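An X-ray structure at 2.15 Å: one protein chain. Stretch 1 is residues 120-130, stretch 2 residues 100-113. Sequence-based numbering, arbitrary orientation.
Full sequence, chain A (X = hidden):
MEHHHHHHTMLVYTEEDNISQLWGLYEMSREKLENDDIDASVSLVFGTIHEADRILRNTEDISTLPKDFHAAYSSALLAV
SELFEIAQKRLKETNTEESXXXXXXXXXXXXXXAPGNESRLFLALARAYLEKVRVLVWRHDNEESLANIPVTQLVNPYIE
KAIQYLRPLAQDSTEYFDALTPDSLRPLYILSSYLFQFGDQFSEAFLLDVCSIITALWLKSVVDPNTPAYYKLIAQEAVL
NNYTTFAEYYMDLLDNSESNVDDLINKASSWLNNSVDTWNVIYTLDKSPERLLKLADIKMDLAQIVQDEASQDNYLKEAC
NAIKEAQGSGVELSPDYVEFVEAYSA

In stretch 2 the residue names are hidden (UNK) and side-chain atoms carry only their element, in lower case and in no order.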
ATOM      1  N   ARG A 120      -4.760 -15.594  -1.497  1.00 19.60           N
ATOM      2  CA  ARG A 120      -5.403 -14.851  -0.424  1.00 22.55           C
ATOM      3  C   ARG A 120      -4.610 -14.999   0.870  1.00 20.11           C
ATOM      4  O   ARG A 120      -4.519 -14.068   1.646  1.00 21.33           O
ATOM      5  CB  ARG A 120      -6.866 -15.279  -0.240  1.00 22.44           C
ATOM      6  CG  ARG A 120      -7.796 -14.759  -1.329  1.00 24.22           C
ATOM      7  CD  ARG A 120      -9.171 -15.444  -1.318  1.00 26.80           C
ATOM      8  NE  ARG A 120      -9.919 -15.069  -2.513  1.00 30.87           N
ATOM      9  CZ  ARG A 120     -10.862 -14.129  -2.553  1.00 38.14           C
ATOM     10  NH1 ARG A 120     -11.218 -13.476  -1.450  1.00 33.95           N
ATOM     11  NH2 ARG A 120     -11.458 -13.846  -3.703  1.00 40.35           N
ATOM     12  N   LEU A 121      -4.012 -16.166   1.078  1.00 21.45           N
ATOM     13  CA  LEU A 121      -3.223 -16.392   2.278  1.00 21.23           C
ATOM     14  C   LEU A 121      -1.957 -15.547   2.240  1.00 20.03           C
ATOM     15  O   LEU A 121      -1.578 -14.945   3.251  1.00 19.47           O
ATOM     16  CB  LEU A 121      -2.863 -17.876   2.445  1.00 18.06           C
ATOM     17  CG  LEU A 121      -2.271 -18.188   3.828  1.00 20.28           C
ATOM     18  CD1 LEU A 121      -3.371 -18.068   4.917  1.00 16.77           C
ATOM     19  CD2 LEU A 121      -1.570 -19.551   3.880  1.00 18.05           C
ATOM     20  N   PHE A 122      -1.324 -15.493   1.070  1.00 19.41           N
ATOM     21  CA  PHE A 122      -0.091 -14.729   0.911  1.00 20.16           C
ATOM     22  C   PHE A 122      -0.358 -13.258   1.183  1.00 21.25           C
ATOM     23  O   PHE A 122       0.461 -12.579   1.803  1.00 21.11           O
ATOM     24  CB  PHE A 122       0.519 -14.931  -0.480  1.00 19.47           C
ATOM     25  CG  PHE A 122       1.299 -16.224  -0.623  1.00 23.07           C
ATOM     26  CD1 PHE A 122       1.179 -17.233   0.325  1.00 20.54           C
ATOM     27  CD2 PHE A 122       2.120 -16.436  -1.722  1.00 23.95           C
ATOM     28  CE1 PHE A 122       1.885 -18.416   0.197  1.00 27.56           C
ATOM     29  CE2 PHE A 122       2.827 -17.623  -1.871  1.00 25.30           C
ATOM     30  CZ  PHE A 122       2.713 -18.616  -0.905  1.00 29.16           C
ATOM     31  N   LEU A 123      -1.520 -12.780   0.743  1.00 20.09           N
ATOM     32  CA  LEU A 123      -1.883 -11.385   0.947  1.00 22.32           C
ATOM     33  C   LEU A 123      -2.128 -11.115   2.431  1.00 20.24           C
ATOM     34  O   LEU A 123      -1.654 -10.112   2.958  1.00 21.50           O
ATOM     35  CB  LEU A 123      -3.097 -10.982   0.093  1.00 18.87           C
ATOM     36  CG  LEU A 123      -3.672  -9.558   0.235  1.00 21.99           C
ATOM     37  CD1 LEU A 123      -2.674  -8.481  -0.189  1.00 18.62           C
ATOM     38  CD2 LEU A 123      -4.974  -9.398  -0.557  1.00 24.48           C
ATOM     39  N   ALA A 124      -2.851 -12.015   3.097  1.00 19.58           N
ATOM     40  CA  ALA A 124      -3.117 -11.894   4.535  1.00 19.20           C
ATOM     41  C   ALA A 124      -1.827 -11.888   5.349  1.00 19.95           C
ATOM     42  O   ALA A 124      -1.688 -11.136   6.319  1.00 19.04           O
ATOM     43  CB  ALA A 124      -4.018 -13.038   5.013  1.00 18.91           C
ATOM     44  N   LEU A 125      -0.892 -12.753   4.960  1.00 18.37           N
ATOM     45  CA  LEU A 125       0.402 -12.828   5.621  1.00 19.78           C
ATOM     46  C   LEU A 125       1.158 -11.513   5.455  1.00 20.82           C
ATOM     47  O   LEU A 125       1.633 -10.940   6.433  1.00 19.77           O
ATOM     48  CB  LEU A 125       1.246 -13.963   5.032  1.00 19.83           C
ATOM     49  CG  LEU A 125       0.933 -15.371   5.515  1.00 20.58           C
ATOM     50  CD1 LEU A 125       1.472 -16.404   4.511  1.00 21.26           C
ATOM     51  CD2 LEU A 125       1.513 -15.590   6.921  1.00 19.62           C
ATOM     52  N   ALA A 126       1.271 -11.037   4.217  1.00 16.72           N
ATOM     53  CA  ALA A 126       1.991  -9.794   3.960  1.00 19.97           C
ATOM     54  C   ALA A 126       1.386  -8.623   4.739  1.00 20.90           C
ATOM     55  O   ALA A 126       2.117  -7.858   5.385  1.00 16.72           O
ATOM     56  CB  ALA A 126       2.008  -9.493   2.481  1.00 20.31           C
ATOM     57  N   ARG A 127       0.057  -8.495   4.674  1.00 16.69           N
ATOM     58  CA  ARG A 127      -0.656  -7.431   5.385  1.00 21.04           C
ATOM     59  C   ARG A 127      -0.360  -7.450   6.885  1.00 16.20           C
ATOM     60  O   ARG A 127      -0.087  -6.415   7.482  1.00 19.94           O
ATOM     61  CB  ARG A 127      -2.163  -7.523   5.119  1.00 19.40           C
ATOM     62  CG  ARG A 127      -2.521  -7.176   3.672  1.00 19.72           C
ATOM     63  CD  ARG A 127      -3.984  -7.468   3.319  1.00 22.71           C
ATOM     64  NE  ARG A 127      -4.913  -7.151   4.410  1.00 24.71           N
ATOM     65  CZ  ARG A 127      -5.285  -5.920   4.729  1.00 24.97           C
ATOM     66  NH1 ARG A 127      -4.794  -4.901   4.049  1.00 27.15           N
ATOM     67  NH2 ARG A 127      -6.141  -5.705   5.715  1.00 22.56           N
ATOM     68  N   ALA A 128      -0.379  -8.633   7.491  1.00 18.76           N
ATOM     69  CA  ALA A 128      -0.160  -8.731   8.927  1.00 17.22           C
ATOM     70  C   ALA A 128       1.292  -8.471   9.318  1.00 17.27           C
ATOM     71  O   ALA A 128       1.542  -7.837  10.336  1.00 14.54           O
ATOM     72  CB  ALA A 128      -0.636 -10.075   9.467  1.00 14.36           C
ATOM     73  N   TYR A 129       2.244  -8.959   8.515  1.00 16.79           N
ATOM     74  CA  TYR A 129       3.659  -8.720   8.799  1.00 18.25           C
ATOM     75  C   TYR A 129       3.963  -7.224   8.707  1.00 17.65           C
ATOM     76  O   TYR A 129       4.743  -6.690   9.496  1.00 19.56           O
ATOM     77  CB  TYR A 129       4.589  -9.488   7.839  1.00 17.91           C
ATOM     78  CG  TYR A 129       4.652 -10.986   8.056  1.00 19.44           C
ATOM     79  CD1 TYR A 129       4.847 -11.526   9.325  1.00 21.50           C
ATOM     80  CD2 TYR A 129       4.555 -11.860   6.982  1.00 22.23           C
ATOM     81  CE1 TYR A 129       4.910 -12.900   9.524  1.00 22.36           C
ATOM     82  CE2 TYR A 129       4.617 -13.235   7.164  1.00 22.52           C
ATOM     83  CZ  TYR A 129       4.789 -13.748   8.431  1.00 22.28           C
ATOM     84  OH  TYR A 129       4.852 -15.108   8.592  1.00 22.78           O
ATOM     85  N   LEU A 130       3.361  -6.549   7.735  1.00 14.99           N
ATOM     86  CA  LEU A 130       3.592  -5.109   7.592  1.00 19.26           C
ATOM     87  C   LEU A 130       2.953  -4.324   8.736  1.00 20.87           C
ATOM     88  O   LEU A 130       3.535  -3.339   9.204  1.00 20.25           O
ATOM     89  CB  LEU A 130       3.128  -4.568   6.234  1.00 16.69           C
ATOM     90  CG  LEU A 130       3.973  -4.981   5.021  1.00 21.56           C
ATOM     91  CD1 LEU A 130       3.350  -4.461   3.728  1.00 19.39           C
ATOM     92  CD2 LEU A 130       5.423  -4.505   5.156  1.00 20.45           C
ATOM     93  N   UNK A 100      -3.802  -8.646  18.441  1.00 19.24           N
ATOM     94  CA  UNK A 100      -4.616  -9.002  17.282  1.00 21.04           C
ATOM     95  C   UNK A 100      -3.790  -9.106  15.980  1.00 19.16           C
ATOM     96  O   UNK A 100      -4.084  -9.930  15.118  1.00 18.09           O
ATOM     97  c   UNK A 100      -9.110  -9.549  19.497  1.00 22.97           C
ATOM     98  o   UNK A 100     -10.153 -10.041  20.240  1.00 25.31           O
ATOM     99  c   UNK A 100      -7.199  -8.114  19.276  1.00 22.83           C
ATOM    100  c   UNK A 100      -8.251  -8.598  20.039  1.00 23.06           C
ATOM    101  c   UNK A 100      -6.996  -8.553  17.968  1.00 20.93           C
ATOM    102  c   UNK A 100      -7.869  -9.515  17.455  1.00 18.95           C
ATOM    103  c   UNK A 100      -8.921 -10.012  18.211  1.00 18.85           C
ATOM    104  c   UNK A 100      -5.819  -8.055  17.146  1.00 17.97           C
ATOM    105  N   UNK A 101      -2.755  -8.278  15.846  1.00 17.69           N
ATOM    106  CA  UNK A 101      -1.821  -8.411  14.730  1.00 16.92           C
ATOM    107  C   UNK A 101      -1.085  -9.746  14.860  1.00 18.29           C
ATOM    108  O   UNK A 101      -0.992 -10.486  13.890  1.00 16.06           O
ATOM    109  c   UNK A 101      -1.492  -5.907  14.486  1.00 17.80           C
ATOM    110  c   UNK A 101       0.302  -7.506  13.634  1.00 16.60           C
ATOM    111  c   UNK A 101      -0.543  -4.698  14.635  1.00 20.10           C
ATOM    112  c   UNK A 101      -0.793  -7.253  14.691  1.00 18.71           C
ATOM    113  N   UNK A 102      -0.569 -10.050  16.057  1.00 15.69           N
ATOM    114  CA  UNK A 102       0.085 -11.341  16.311  1.00 20.45           C
ATOM    115  C   UNK A 102      -0.827 -12.522  15.969  1.00 20.85           C
ATOM    116  O   UNK A 102      -0.393 -13.500  15.353  1.00 18.46           O
ATOM    117  o   UNK A 102       1.755 -10.231  19.400  1.00 27.96           O
ATOM    118  c   UNK A 102       0.518 -11.478  17.771  1.00 19.89           C
ATOM    119  c   UNK A 102       1.588 -10.461  18.175  1.00 27.69           C
ATOM    120  o   UNK A 102       2.267  -9.905  17.282  1.00 27.33           O
ATOM    121  N   UNK A 103      -2.082 -12.447  16.405  1.00 18.38           N
ATOM    122  CA  UNK A 103      -3.038 -13.519  16.103  1.00 20.31           C
ATOM    123  C   UNK A 103      -3.272 -13.656  14.593  1.00 18.88           C
ATOM    124  O   UNK A 103      -3.296 -14.768  14.064  1.00 19.04           O
ATOM    125  c   UNK A 103      -4.343 -13.295  16.838  1.00 19.54           C
ATOM    126  N   UNK A 104      -3.422 -12.525  13.902  1.00 15.80           N
ATOM    127  CA  UNK A 104      -3.568 -12.527  12.442  1.00 16.66           C
ATOM    128  C   UNK A 104      -2.410 -13.257  11.762  1.00 19.82           C
ATOM    129  O   UNK A 104      -2.620 -14.039  10.824  1.00 17.09           O
ATOM    130  c   UNK A 104      -3.670 -11.096  11.902  1.00 13.59           C
ATOM    131  N   UNK A 105      -1.188 -12.960  12.215  1.00 17.14           N
ATOM    132  CA  UNK A 105       0.013 -13.637  11.737  1.00 19.53           C
ATOM    133  C   UNK A 105      -0.035 -15.145  12.019  1.00 18.35           C
ATOM    134  O   UNK A 105       0.179 -15.958  11.132  1.00 21.14           O
ATOM    135  c   UNK A 105       2.496 -13.986  12.155  1.00 18.19           C
ATOM    136  c   UNK A 105       1.295 -13.051  12.405  1.00 20.44           C
ATOM    137  c   UNK A 105       2.725 -10.889  12.638  1.00 18.41           C
ATOM    138  c   UNK A 105       1.548 -11.606  11.930  1.00 16.50           C
ATOM    139  N   UNK A 106      -0.300 -15.517  13.264  1.00 19.20           N
ATOM    140  CA  UNK A 106      -0.296 -16.931  13.631  1.00 21.53           C
ATOM    141  C   UNK A 106      -1.401 -17.706  12.891  1.00 22.13           C
ATOM    142  O   UNK A 106      -1.176 -18.831  12.401  1.00 19.97           O
ATOM    143  c   UNK A 106       1.886 -17.187  16.060  1.00 28.70           C
ATOM    144  o   UNK A 106       2.907 -16.639  16.515  1.00 32.69           O
ATOM    145  c   UNK A 106      -0.459 -17.087  15.140  1.00 22.56           C
ATOM    146  o   UNK A 106       1.868 -18.373  15.674  1.00 29.25           O
ATOM    147  c   UNK A 106       0.607 -16.376  15.960  1.00 26.81           C
ATOM    148  N   UNK A 107      -2.585 -17.098  12.801  1.00 16.91           N
ATOM    149  CA  UNK A 107      -3.702 -17.718  12.084  1.00 18.04           C
ATOM    150  C   UNK A 107      -3.323 -17.957  10.623  1.00 18.86           C
ATOM    151  O   UNK A 107      -3.559 -19.025  10.080  1.00 21.26           O
ATOM    152  c   UNK A 107      -6.117 -17.312  11.261  1.00 17.75           C
ATOM    153  n   UNK A 107      -7.060 -20.860  14.285  1.00 21.88           N
ATOM    154  n   UNK A 107      -6.831 -21.518  12.109  1.00 18.54           N
ATOM    155  n   UNK A 107      -6.633 -19.284  12.671  1.00 14.07           N
ATOM    156  c   UNK A 107      -4.966 -16.862  12.184  1.00 14.00           C
ATOM    157  c   UNK A 107      -6.367 -18.821  11.312  1.00 16.63           C
ATOM    158  c   UNK A 107      -6.835 -20.554  13.019  1.00 20.21           C
ATOM    159  N   UNK A 108      -2.720 -16.956   9.993  1.00 18.93           N
ATOM    160  CA  UNK A 108      -2.329 -17.084   8.598  1.00 18.79           C
ATOM    161  C   UNK A 108      -1.198 -18.118   8.423  1.00 20.83           C
ATOM    162  O   UNK A 108      -1.194 -18.886   7.458  1.00 18.56           O
ATOM    163  c   UNK A 108      -1.943 -15.712   8.011  1.00 15.79           C
ATOM    164  N   UNK A 109      -0.250 -18.151   9.356  1.00 18.82           N
ATOM    165  CA  UNK A 109       0.821 -19.138   9.272  1.00 21.34           C
ATOM    166  C   UNK A 109       0.281 -20.571   9.394  1.00 22.97           C
ATOM    167  O   UNK A 109       0.797 -21.495   8.763  1.00 25.23           O
ATOM    168  c   UNK A 109       3.711 -17.202  11.065  1.00 26.72           C
ATOM    169  o   UNK A 109       3.599 -17.651  12.209  1.00 27.56           O
ATOM    170  c   UNK A 109       1.928 -18.851  10.298  1.00 21.10           C
ATOM    171  n   UNK A 109       4.645 -16.319  10.737  1.00 26.69           N
ATOM    172  c   UNK A 109       2.758 -17.624   9.946  1.00 19.67           C
ATOM    173  N   UNK A 110      -0.769 -20.751  10.189  1.00 19.23           N
ATOM    174  CA  UNK A 110      -1.429 -22.047  10.274  1.00 23.17           C
ATOM    175  C   UNK A 110      -1.937 -22.518   8.914  1.00 25.30           C
ATOM    176  O   UNK A 110      -2.035 -23.723   8.669  1.00 29.88           O
ATOM    177  c   UNK A 110      -3.370 -21.732  13.640  1.00 22.19           C
ATOM    178  c   UNK A 110      -1.538 -23.377  13.066  1.00 28.61           C
ATOM    179  c   UNK A 110      -2.166 -22.027  12.740  1.00 26.34           C
ATOM    180  c   UNK A 110      -2.580 -22.005  11.272  1.00 24.13           C
ATOM    181  N   UNK A 111      -2.245 -21.568   8.029  1.00 23.67           N
ATOM    182  CA  UNK A 111      -2.724 -21.893   6.702  1.00 21.26           C
ATOM    183  C   UNK A 111      -1.667 -22.399   5.738  1.00 23.03           C
ATOM    184  O   UNK A 111      -2.009 -22.941   4.690  1.00 25.34           O
ATOM    185  N   UNK A 112      -0.392 -22.220   6.070  1.00 24.90           N
ATOM    186  CA  UNK A 112       0.689 -22.551   5.135  1.00 28.39           C
ATOM    187  C   UNK A 112       0.731 -24.036   4.779  1.00 31.59           C
ATOM    188  O   UNK A 112       1.175 -24.399   3.698  1.00 31.25           O
ATOM    189  c   UNK A 112       2.506 -20.085   4.232  1.00 25.25           C
ATOM    190  c   UNK A 112       3.546 -20.278   6.516  1.00 24.14           C
ATOM    191  c   UNK A 112       2.051 -22.112   5.683  1.00 26.09           C
ATOM    192  c   UNK A 112       2.332 -20.607   5.660  1.00 27.65           C
ATOM    193  N   UNK A 113       0.269 -24.882   5.697  1.00 30.80           N
ATOM    194  CA  UNK A 113       0.200 -26.327   5.470  1.00 38.64           C
ATOM    195  C   UNK A 113      -1.148 -26.793   4.920  1.00 36.97           C
ATOM    196  O   UNK A 113      -1.293 -27.949   4.535  1.00 36.08           O
ATOM    197  c   UNK A 113       1.929 -26.921   7.232  1.00 52.98           C
ATOM    198  o   UNK A 113       2.145 -26.762   8.457  1.00 60.93           O
ATOM    199  o   UNK A 113       2.839 -26.950   6.374  1.00 54.86           O
ATOM    200  c   UNK A 113       0.489 -27.085   6.766  1.00 44.11           C
TER

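Position 100 has one carbon leading to a six-carbon ring that bears an oxygen. It lies out of reach of stretch 1. It is Y100.

Position 101 has four carbons, forked at the first, with one arm two carbons long. The one-carbon arm touches A128. This is I101; its CG2 lies 3.5 Å from A128 O.

Position 102 has two carbons, the second carrying two oxygens, and no contact with stretch 1. It is D102.

Position 103 has a single carbon, out of reach of stretch 1. It is A103.

Position 104 also has a single carbon, but this one points toward stretch 1. Its CB is 4.0 Å from A128 CB. It is A104.

Position 105 repeats the four-carbon pattern forked at the first carbon. It meets A128 and Y129. This is I105: CG1 lies 3.6 Å from A128 CB, and CG2 lies 3.7 Å from Y129 CE1.

Position 106 has three carbons, the third carrying two oxygens. It points away. It is E106.

Position 107 has three carbons, a nitrogen, then a carbon with two more nitrogens. Its end leads away from stretch 1. It is R107.

Position 108 has one carbon, pointing toward stretch 1. Its CB sits 3.6 Å from L125 CD2, and its backbone O is 3.4 Å from L121 CD1. It is A108.

Position 109 has three carbons, the third carrying one oxygen and one nitrogen. The end reaches Y129. This is Q109. Its NE2 donates a very short hydrogen bond to Y129 OH, at 2.5 Å, near the plane of the ring.

Position 110 has four carbons, forked at the second. It points away from stretch 1. It is L110.

Position 111 has no side-chain atoms. Its backbone C is 3.4 Å from L121 CD2. An ideal CB would fall 2.8 Å from L121 CD1, a clash. It is G111.

Position 112 has four carbons, forked at the second, near L121, F122 and L125. It is L112, whose CD2 is 3.8 Å from L125 CD1.

Position 113 has two carbons, the second carrying two oxygens. It points away. It is D113.

The two helices run nearly antiparallel, at 152°, with axes 8.8 Å apart at closest approach. Where the helices meet, A128 packs against A104 and I105, and A108 against L121 and L125. L112 extends the apolar contact beside L121 and L125. The Q109–Y129 hydrogen bond adds a polar link to this largely apolar contact.

Stretch 2 100-113: YIDAAIERAQLGLD
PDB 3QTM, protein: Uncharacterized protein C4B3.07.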